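PDB 3K7Y: aspartate aminotransferase from Plasmodium falciparum, which probably catalyses the pyridoxal-phosphate-dependent transfer of an amino group from L-aspartate to 2-oxoglutarate, giving oxaloacetate and L-glutamate. Local coordinates for residues N150-D162 / Y184-F196. Numbering follows the deposited sequence.
Sequences NFFDYNLIDINYD and YNPCSVNIEEKYF. With PLP (pyridoxal-5'-phosphate), chain B.
In the large domain of this fold type I aminotransferase, the beta hairpin at the edge of the central sheet packs through Phe151, Phe152 and Ile159 on the loop 184-192, which carries the cofactor-binding Asn185. At the far end, Tyr161, at the start of helix 161-170, forms an offset stack with Tyr195 of helix 193-206, centroids 3.9 Å apart and planes at 8°. Ile159 CG2 lies over the centre of the other Tyr161 face, sandwiching the ring. Tyr161 OH, beside Glu192 CG, accepts a weak but nearly straight bond from Glu192 N (3.4 Å, 170°). Mid-contact, Ile159 CD1 meets Val189 CG1 at 3.5 Å, while Val189 CG2 reaches the edge of the Phe152 ring. With CG anti to the backbone N (chi1 -179°), that ring extends toward segment 184-196, where Cys187 SG meets it obliquely, 4.1 Å from its centroid. The Phe151 and Tyr184 rings are nearly parallel but slid apart, with little overlap; Tyr184 OH bonds to Pro130 O and Thr128 OG1. One residue on, Asn185 ND2 donates to PLP O3 (2.9 Å), and Arg380 NH1 bonds to Asn185 OD1. Chiefly apolar and aromatic, with one weak cross-segment hydrogen bond, the contact probably helps to position the loop whose Asn185 amide serves PLP and Arg380.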
ATOM      1  N   ASN A 150      -6.653  31.256  -6.504  1.00 67.27           N
ATOM      2  CA  ASN A 150      -6.053  32.244  -5.590  1.00 66.63           C
ATOM      3  C   ASN A 150      -6.292  31.836  -4.164  1.00 64.81           C
ATOM      4  O   ASN A 150      -7.362  31.344  -3.838  1.00 64.26           O
ATOM      5  CB  ASN A 150      -6.725  33.606  -5.731  1.00 68.19           C
ATOM      6  CG  ASN A 150      -6.408  34.292  -7.026  1.00 70.82           C
ATOM      7  OD1 ASN A 150      -5.296  34.787  -7.222  1.00 73.00           O
ATOM      8  ND2 ASN A 150      -7.398  34.374  -7.911  1.00 72.51           N
ATOM      9  N   PHE A 151      -5.329  32.076  -3.291  1.00 63.58           N
ATOM     10  CA  PHE A 151      -5.548  31.737  -1.898  1.00 61.78           C
ATOM     11  C   PHE A 151      -4.723  32.577  -0.942  1.00 62.27           C
ATOM     12  O   PHE A 151      -5.168  33.619  -0.474  1.00 63.15           O
ATOM     13  CB  PHE A 151      -5.287  30.250  -1.674  1.00 60.14           C
ATOM     14  CG  PHE A 151      -5.800  29.740  -0.373  1.00 57.00           C
ATOM     15  CD1 PHE A 151      -7.159  29.560  -0.181  1.00 54.61           C
ATOM     16  CD2 PHE A 151      -4.927  29.421   0.656  1.00 55.48           C
ATOM     17  CE1 PHE A 151      -7.651  29.080   1.019  1.00 53.97           C
ATOM     18  CE2 PHE A 151      -5.403  28.950   1.870  1.00 54.71           C
ATOM     19  CZ  PHE A 151      -6.773  28.783   2.058  1.00 54.34           C
ATOM     20  N   PHE A 152      -3.527  32.099  -0.649  1.00 61.66           N
ATOM     21  CA  PHE A 152      -2.640  32.740   0.283  1.00 61.90           C
ATOM     22  C   PHE A 152      -2.206  34.081  -0.288  1.00 63.71           C
ATOM     23  O   PHE A 152      -1.907  34.172  -1.482  1.00 63.83           O
ATOM     24  CB  PHE A 152      -1.451  31.820   0.471  1.00 60.92           C
ATOM     25  CG  PHE A 152      -0.445  32.326   1.412  1.00 58.53           C
ATOM     26  CD1 PHE A 152      -0.655  32.248   2.765  1.00 56.46           C
ATOM     27  CD2 PHE A 152       0.734  32.851   0.948  1.00 57.64           C
ATOM     28  CE1 PHE A 152       0.289  32.711   3.656  1.00 56.41           C
ATOM     29  CE2 PHE A 152       1.683  33.313   1.826  1.00 58.19           C
ATOM     30  CZ  PHE A 152       1.456  33.243   3.189  1.00 57.58           C
ATOM     31  N   ASP A 153      -2.210  35.124   0.547  1.00 65.54           N
ATOM     32  CA  ASP A 153      -1.761  36.451   0.103  1.00 67.68           C
ATOM     33  C   ASP A 153      -0.312  36.641   0.486  1.00 68.28           C
ATOM     34  O   ASP A 153       0.045  36.602   1.663  1.00 68.33           O
ATOM     35  CB  ASP A 153      -2.615  37.597   0.649  1.00 68.93           C
ATOM     36  CG  ASP A 153      -2.202  38.945   0.072  1.00 71.47           C
ATOM     37  OD1 ASP A 153      -1.135  39.467   0.469  1.00 72.69           O
ATOM     38  OD2 ASP A 153      -2.933  39.466  -0.800  1.00 73.71           O
ATOM     39  N   TYR A 154       0.518  36.845  -0.524  1.00 68.99           N
ATOM     40  CA  TYR A 154       1.948  36.710  -0.330  1.00 69.60           C
ATOM     41  C   TYR A 154       2.541  37.907   0.373  1.00 71.48           C
ATOM     42  O   TYR A 154       3.559  37.774   1.051  1.00 72.11           O
ATOM     43  CB  TYR A 154       2.656  36.396  -1.651  1.00 69.52           C
ATOM     44  CG  TYR A 154       2.850  34.902  -1.888  1.00 67.45           C
ATOM     45  CD1 TYR A 154       4.036  34.273  -1.524  1.00 66.92           C
ATOM     46  CD2 TYR A 154       1.847  34.117  -2.450  1.00 66.13           C
ATOM     47  CE1 TYR A 154       4.226  32.913  -1.725  1.00 65.33           C
ATOM     48  CE2 TYR A 154       2.031  32.739  -2.656  1.00 64.38           C
ATOM     49  CZ  TYR A 154       3.226  32.151  -2.290  1.00 64.39           C
ATOM     50  OH  TYR A 154       3.437  30.801  -2.481  1.00 63.37           O
ATOM     51  N   ASN A 155       1.891  39.062   0.246  1.00 72.66           N
ATOM     52  CA  ASN A 155       2.386  40.261   0.908  1.00 74.28           C
ATOM     53  C   ASN A 155       1.748  40.538   2.257  1.00 74.55           C
ATOM     54  O   ASN A 155       2.435  40.956   3.183  1.00 75.99           O
ATOM     55  CB  ASN A 155       2.380  41.474  -0.011  1.00 75.35           C
ATOM     56  CG  ASN A 155       3.673  41.595  -0.788  1.00 76.72           C
ATOM     57  OD1 ASN A 155       3.920  40.848  -1.737  1.00 77.37           O
ATOM     58  ND2 ASN A 155       4.519  42.523  -0.374  1.00 79.30           N
ATOM     59  N   LEU A 156       0.449  40.283   2.370  1.00 73.63           N
ATOM     60  CA  LEU A 156      -0.242  40.401   3.644  1.00 73.58           C
ATOM     61  C   LEU A 156       0.069  39.263   4.618  1.00 73.02           C
ATOM     62  O   LEU A 156       0.054  39.466   5.830  1.00 73.83           O
ATOM     63  CB  LEU A 156      -1.744  40.485   3.422  1.00 73.19           C
ATOM     64  CG  LEU A 156      -2.411  41.802   3.805  1.00 74.58           C
ATOM     65  CD1 LEU A 156      -2.105  42.903   2.799  1.00 75.87           C
ATOM     66  CD2 LEU A 156      -3.921  41.600   3.986  1.00 74.08           C
ATOM     67  N   ILE A 157       0.345  38.074   4.084  1.00 71.96           N
ATOM     68  CA  ILE A 157       0.590  36.842   4.874  1.00 71.11           C
ATOM     69  C   ILE A 157      -0.656  36.337   5.630  1.00 70.58           C
ATOM     70  O   ILE A 157      -0.630  36.084   6.834  1.00 71.42           O
ATOM     71  CB  ILE A 157       1.848  36.934   5.783  1.00 71.69           C
ATOM     72  CG1 ILE A 157       3.020  37.481   4.977  1.00 73.35           C
ATOM     73  CG2 ILE A 157       2.224  35.564   6.341  1.00 70.58           C
ATOM     74  CD1 ILE A 157       4.238  37.850   5.805  1.00 76.19           C
ATOM     75  N   ASP A 158      -1.741  36.180   4.884  1.00 69.71           N
ATOM     76  CA  ASP A 158      -2.993  35.651   5.387  1.00 68.95           C
ATOM     77  C   ASP A 158      -3.677  35.197   4.123  1.00 67.51           C
ATOM     78  O   ASP A 158      -3.197  35.496   3.028  1.00 67.45           O
ATOM     79  CB  ASP A 158      -3.804  36.765   6.054  1.00 70.29           C
ATOM     80  CG  ASP A 158      -4.834  36.245   7.075  1.00 71.96           C
ATOM     81  OD1 ASP A 158      -5.440  35.150   6.872  1.00 72.17           O
ATOM     82  OD2 ASP A 158      -5.056  36.970   8.081  1.00 73.69           O
ATOM     83  N   ILE A 159      -4.776  34.465   4.253  1.00 66.41           N
ATOM     84  CA  ILE A 159      -5.602  34.140   3.090  1.00 65.55           C
ATOM     85  C   ILE A 159      -6.182  35.430   2.521  1.00 66.66           C
ATOM     86  O   ILE A 159      -6.510  36.350   3.259  1.00 68.14           O
ATOM     87  CB  ILE A 159      -6.748  33.179   3.456  1.00 64.59           C
ATOM     88  CG1 ILE A 159      -6.182  31.858   3.942  1.00 63.57           C
ATOM     89  CG2 ILE A 159      -7.659  32.937   2.276  1.00 63.29           C
ATOM     90  CD1 ILE A 159      -7.047  31.195   4.950  1.00 65.51           C
ATOM     91  N   ASN A 160      -6.282  35.501   1.205  1.00 66.67           N
ATOM     92  CA  ASN A 160      -6.942  36.595   0.552  1.00 67.80           C
ATOM     93  C   ASN A 160      -8.353  36.109   0.267  1.00 67.84           C
ATOM     94  O   ASN A 160      -8.623  35.548  -0.805  1.00 67.63           O
ATOM     95  CB  ASN A 160      -6.206  36.909  -0.738  1.00 68.09           C
ATOM     96  CG  ASN A 160      -6.737  38.127  -1.432  1.00 70.26           C
ATOM     97  OD1 ASN A 160      -7.954  38.326  -1.560  1.00 71.72           O
ATOM     98  ND2 ASN A 160      -5.818  38.958  -1.908  1.00 72.05           N
ATOM     99  N   TYR A 161      -9.248  36.295   1.239  1.00 68.33           N
ATOM    100  CA  TYR A 161     -10.589  35.711   1.172  1.00 68.48           C
ATOM    101  C   TYR A 161     -11.429  36.333   0.063  1.00 69.50           C
ATOM    102  O   TYR A 161     -12.468  35.794  -0.306  1.00 69.37           O
ATOM    103  CB  TYR A 161     -11.320  35.843   2.503  1.00 68.93           C
ATOM    104  CG  TYR A 161     -10.691  35.121   3.680  1.00 69.67           C
ATOM    105  CD1 TYR A 161     -11.143  33.858   4.074  1.00 70.00           C
ATOM    106  CD2 TYR A 161      -9.667  35.714   4.420  1.00 71.12           C
ATOM    107  CE1 TYR A 161     -10.578  33.194   5.166  1.00 70.65           C
ATOM    108  CE2 TYR A 161      -9.094  35.063   5.512  1.00 72.45           C
ATOM    109  CZ  TYR A 161      -9.552  33.801   5.881  1.00 72.19           C
ATOM    110  OH  TYR A 161      -8.969  33.156   6.959  1.00 73.37           O
ATOM    111  N   ASP A 162     -10.971  37.463  -0.469  1.00 70.86           N
ATOM    112  CA  ASP A 162     -11.713  38.193  -1.493  1.00 72.46           C
ATOM    113  C   ASP A 162     -11.526  37.511  -2.830  1.00 71.81           C
ATOM    114  O   ASP A 162     -12.503  37.190  -3.506  1.00 72.01           O
ATOM    115  CB  ASP A 162     -11.234  39.649  -1.585  1.00 74.16           C
ATOM    116  CG  ASP A 162     -11.311  40.388  -0.243  1.00 76.87           C
ATOM    117  OD1 ASP A 162     -10.934  39.811   0.810  1.00 78.69           O
ATOM    118  OD2 ASP A 162     -11.739  41.567  -0.240  1.00 79.97           O
ATOM    119  N   TYR A 184      -2.850  24.199   6.979  1.00 58.65           N
ATOM    120  CA  TYR A 184      -2.430  24.218   5.589  1.00 58.13           C
ATOM    121  C   TYR A 184      -0.954  23.894   5.413  1.00 58.47           C
ATOM    122  O   TYR A 184      -0.097  24.427   6.119  1.00 59.62           O
ATOM    123  CB  TYR A 184      -2.729  25.583   4.987  1.00 58.21           C
ATOM    124  CG  TYR A 184      -2.825  25.589   3.487  1.00 58.61           C
ATOM    125  CD1 TYR A 184      -1.691  25.435   2.686  1.00 58.36           C
ATOM    126  CD2 TYR A 184      -4.059  25.763   2.852  1.00 59.99           C
ATOM    127  CE1 TYR A 184      -1.784  25.450   1.287  1.00 57.85           C
ATOM    128  CE2 TYR A 184      -4.164  25.785   1.439  1.00 58.97           C
ATOM    129  CZ  TYR A 184      -3.022  25.632   0.669  1.00 57.98           C
ATOM    130  OH  TYR A 184      -3.128  25.652  -0.708  1.00 56.45           O
ATOM    131  N   ASN A 185      -0.679  22.997   4.474  1.00 58.26           N
ATOM    132  CA  ASN A 185       0.681  22.639   4.076  1.00 58.42           C
ATOM    133  C   ASN A 185       0.963  23.086   2.636  1.00 58.74           C
ATOM    134  O   ASN A 185       0.403  22.527   1.702  1.00 57.58           O
ATOM    135  CB  ASN A 185       0.875  21.129   4.217  1.00 57.51           C
ATOM    136  CG  ASN A 185       2.277  20.676   3.862  1.00 56.66           C
ATOM    137  OD1 ASN A 185       3.023  21.375   3.176  1.00 56.40           O
ATOM    138  ND2 ASN A 185       2.643  19.493   4.329  1.00 55.01           N
ATOM    139  N   PRO A 186       1.859  24.078   2.448  1.00 60.42           N
ATOM    140  CA  PRO A 186       2.751  24.749   3.414  1.00 62.06           C
ATOM    141  C   PRO A 186       2.259  25.978   4.208  1.00 63.79           C
ATOM    142  O   PRO A 186       2.801  26.231   5.284  1.00 64.73           O
ATOM    143  CB  PRO A 186       3.934  25.168   2.546  1.00 62.33           C
ATOM    144  CG  PRO A 186       3.320  25.434   1.222  1.00 61.99           C
ATOM    145  CD  PRO A 186       2.172  24.467   1.060  1.00 60.49           C
ATOM    146  N   CYS A 187       1.284  26.739   3.701  1.00 64.81           N
ATOM    147  CA  CYS A 187       0.860  28.032   4.333  1.00 66.76           C
ATOM    148  C   CYS A 187       0.714  28.086   5.853  1.00 67.33           C
ATOM    149  O   CYS A 187       1.075  29.075   6.458  1.00 68.51           O
ATOM    150  CB  CYS A 187      -0.430  28.551   3.713  1.00 66.44           C
ATOM    151  SG  CYS A 187      -0.222  28.781   1.971  1.00 70.28           S
ATOM    152  N   SER A 188       0.163  27.041   6.456  1.00 67.52           N
ATOM    153  CA  SER A 188      -0.035  26.994   7.897  1.00 68.64           C
ATOM    154  C   SER A 188      -1.088  28.009   8.330  1.00 69.26           C
ATOM    155  O   SER A 188      -1.046  28.512   9.443  1.00 70.41           O
ATOM    156  CB  SER A 188       1.281  27.264   8.633  1.00 69.77           C
ATOM    157  OG  SER A 188       2.370  26.653   7.972  1.00 70.21           O
ATOM    158  N   VAL A 189      -2.034  28.290   7.444  1.00 68.83           N
ATOM    159  CA  VAL A 189      -3.083  29.277   7.679  1.00 69.53           C
ATOM    160  C   VAL A 189      -4.430  28.566   7.535  1.00 68.86           C
ATOM    161  O   VAL A 189      -4.705  28.018   6.476  1.00 68.17           O
ATOM    162  CB  VAL A 189      -2.983  30.430   6.615  1.00 69.74           C
ATOM    163  CG1 VAL A 189      -4.085  31.429   6.785  1.00 70.92           C
ATOM    164  CG2 VAL A 189      -1.643  31.148   6.686  1.00 69.95           C
ATOM    165  N   ASN A 190      -5.251  28.550   8.587  1.00 69.71           N
ATOM    166  CA  ASN A 190      -6.596  27.920   8.513  1.00 69.69           C
ATOM    167  C   ASN A 190      -7.732  28.906   8.198  1.00 70.12           C
ATOM    168  O   ASN A 190      -7.616  30.098   8.486  1.00 71.33           O
ATOM    169  CB  ASN A 190      -6.935  27.030   9.740  1.00 70.23           C
ATOM    170  CG  ASN A 190      -6.078  27.330  10.982  1.00 72.55           C
ATOM    171  OD1 ASN A 190      -4.928  27.758  10.878  1.00 76.11           O
ATOM    172  ND2 ASN A 190      -6.638  27.078  12.163  1.00 72.78           N
ATOM    173  N   ILE A 191      -8.811  28.407   7.592  1.00 69.70           N
ATOM    174  CA  ILE A 191      -9.977  29.232   7.208  1.00 70.38           C
ATOM    175  C   ILE A 191     -10.817  29.642   8.430  1.00 71.91           C
ATOM    176  O   ILE A 191     -11.370  28.775   9.104  1.00 72.32           O
ATOM    177  CB  ILE A 191     -10.889  28.469   6.193  1.00 69.62           C
ATOM    178  CG1 ILE A 191     -10.124  28.161   4.903  1.00 68.27           C
ATOM    179  CG2 ILE A 191     -12.175  29.260   5.884  1.00 69.97           C
ATOM    180  CD1 ILE A 191     -10.734  27.071   4.053  1.00 66.41           C
ATOM    181  N   GLU A 192     -10.916  30.945   8.709  1.00 73.12           N
ATOM    182  CA  GLU A 192     -11.704  31.456   9.853  1.00 75.01           C
ATOM    183  C   GLU A 192     -13.219  31.185   9.707  1.00 75.19           C
ATOM    184  O   GLU A 192     -13.765  31.279   8.601  1.00 75.05           O
ATOM    185  CB  GLU A 192     -11.482  32.962  10.016  1.00 76.35           C
ATOM    186  CG  GLU A 192     -10.023  33.398  10.090  1.00 77.98           C
ATOM    187  CD  GLU A 192      -9.836  34.897   9.848  1.00 80.77           C
ATOM    188  OE1 GLU A 192     -10.663  35.512   9.132  1.00 81.18           O
ATOM    189  OE2 GLU A 192      -8.847  35.456  10.370  1.00 82.44           O
ATOM    190  N   GLU A 193     -13.906  30.879  10.806  1.00 75.65           N
ATOM    191  CA  GLU A 193     -15.346  30.599  10.712  1.00 75.95           C
ATOM    192  C   GLU A 193     -16.120  31.760  10.109  1.00 75.79           C
ATOM    193  O   GLU A 193     -17.180  31.544   9.515  1.00 75.90           O
ATOM    194  CB  GLU A 193     -15.983  30.256  12.062  1.00 77.60           C
ATOM    195  CG  GLU A 193     -15.117  29.486  13.032  1.00 79.43           C
ATOM    196  CD  GLU A 193     -15.854  29.148  14.322  1.00 83.41           C
ATOM    197  OE1 GLU A 193     -17.103  29.331  14.388  1.00 84.30           O
ATOM    198  OE2 GLU A 193     -15.171  28.688  15.268  1.00 84.78           O
ATOM    199  N   LYS A 194     -15.609  32.982  10.281  1.00 75.47           N
ATOM    200  CA  LYS A 194     -16.245  34.177   9.713  1.00 75.65           C
ATOM    201  C   LYS A 194     -16.770  33.898   8.297  1.00 74.41           C
ATOM    202  O   LYS A 194     -17.816  34.431   7.901  1.00 75.00           O
ATOM    203  CB  LYS A 194     -15.276  35.371   9.660  1.00 75.90           C
ATOM    204  CG  LYS A 194     -14.407  35.569  10.876  1.00 77.34           C
ATOM    205  CD  LYS A 194     -13.611  36.863  10.768  1.00 79.34           C
ATOM    206  CE  LYS A 194     -12.893  37.163  12.092  1.00 81.76           C
ATOM    207  NZ  LYS A 194     -12.062  38.392  12.007  1.00 82.36           N
ATOM    208  N   TYR A 195     -16.047  33.042   7.560  1.00 72.31           N
ATOM    209  CA  TYR A 195     -16.280  32.810   6.128  1.00 70.89           C
ATOM    210  C   TYR A 195     -16.957  31.494   5.714  1.00 70.50           C
ATOM    211  O   TYR A 195     -17.412  31.376   4.568  1.00 70.19           O
ATOM    212  CB  TYR A 195     -14.973  32.936   5.373  1.00 69.44           C
ATOM    213  CG  TYR A 195     -14.377  34.301   5.437  1.00 69.59           C
ATOM    214  CD1 TYR A 195     -14.718  35.272   4.504  1.00 69.35           C
ATOM    215  CD2 TYR A 195     -13.460  34.630   6.435  1.00 70.41           C
ATOM    216  CE1 TYR A 195     -14.157  36.546   4.563  1.00 70.95           C
ATOM    217  CE2 TYR A 195     -12.887  35.894   6.503  1.00 70.61           C
ATOM    218  CZ  TYR A 195     -13.240  36.851   5.571  1.00 70.88           C
ATOM    219  OH  TYR A 195     -12.678  38.108   5.640  1.00 70.91           O
ATOM    220  N   PHE A 196     -17.021  30.513   6.616  1.00 70.38           N
ATOM    221  CA  PHE A 196     -17.661  29.241   6.288  1.00 70.00           C
ATOM    222  C   PHE A 196     -18.975  29.466   5.534  1.00 71.20           C
ATOM    223  O   PHE A 196     -19.111  29.028   4.398  1.00 71.11           O
ATOM    224  CB  PHE A 196     -17.915  28.379   7.532  1.00 70.24           C
ATOM    225  CG  PHE A 196     -16.665  27.947   8.267  1.00 68.61           C
ATOM    226  CD1 PHE A 196     -16.767  27.333   9.511  1.00 68.14           C
ATOM    227  CD2 PHE A 196     -15.399  28.149   7.734  1.00 67.32           C
ATOM    228  CE1 PHE A 196     -15.638  26.920  10.198  1.00 67.07           C
ATOM    229  CE2 PHE A 196     -14.266  27.733   8.420  1.00 66.31           C
ATOM    230  CZ  PHE A 196     -14.390  27.124   9.660  1.00 66.53           C
TER
HETATM  231  N1  PLP B 406      -1.929  15.745   2.743  1.00 59.51           N
HETATM  232  C2  PLP B 406      -1.162  16.699   3.361  1.00 57.07           C
HETATM  233  C2A PLP B 406      -1.599  18.111   3.280  1.00 55.74           C
HETATM  234  C3  PLP B 406      -0.015  16.329   4.048  1.00 58.25           C
HETATM  235  O3  PLP B 406       0.743  17.280   4.682  1.00 58.49           O
HETATM  236  C4  PLP B 406       0.361  14.985   4.096  1.00 59.75           C
HETATM  237  C4A PLP B 406       1.523  14.623   4.970  1.00 62.37           C
HETATM  238  O4A PLP B 406       1.312  14.276   6.140  1.00 65.22           O
HETATM  239  C5  PLP B 406      -0.424  13.996   3.472  1.00 60.08           C
HETATM  240  C6  PLP B 406      -1.571  14.403   2.787  1.00 60.52           C
HETATM  241  C5A PLP B 406      -0.093  12.501   3.452  1.00 59.02           C
HETATM  242  O4P PLP B 406       0.202  11.895   4.698  1.00 57.43           O
HETATM  243  P   PLP B 406       0.732  10.365   4.766  1.00 56.10           P
HETATM  244  O1P PLP B 406       0.350   9.715   6.065  1.00 55.19           O
HETATM  245  O2P PLP B 406       2.237  10.363   4.748  1.00 56.20           O
HETATM  246  O3P PLP B 406       0.116   9.611   3.609  1.00 53.43           O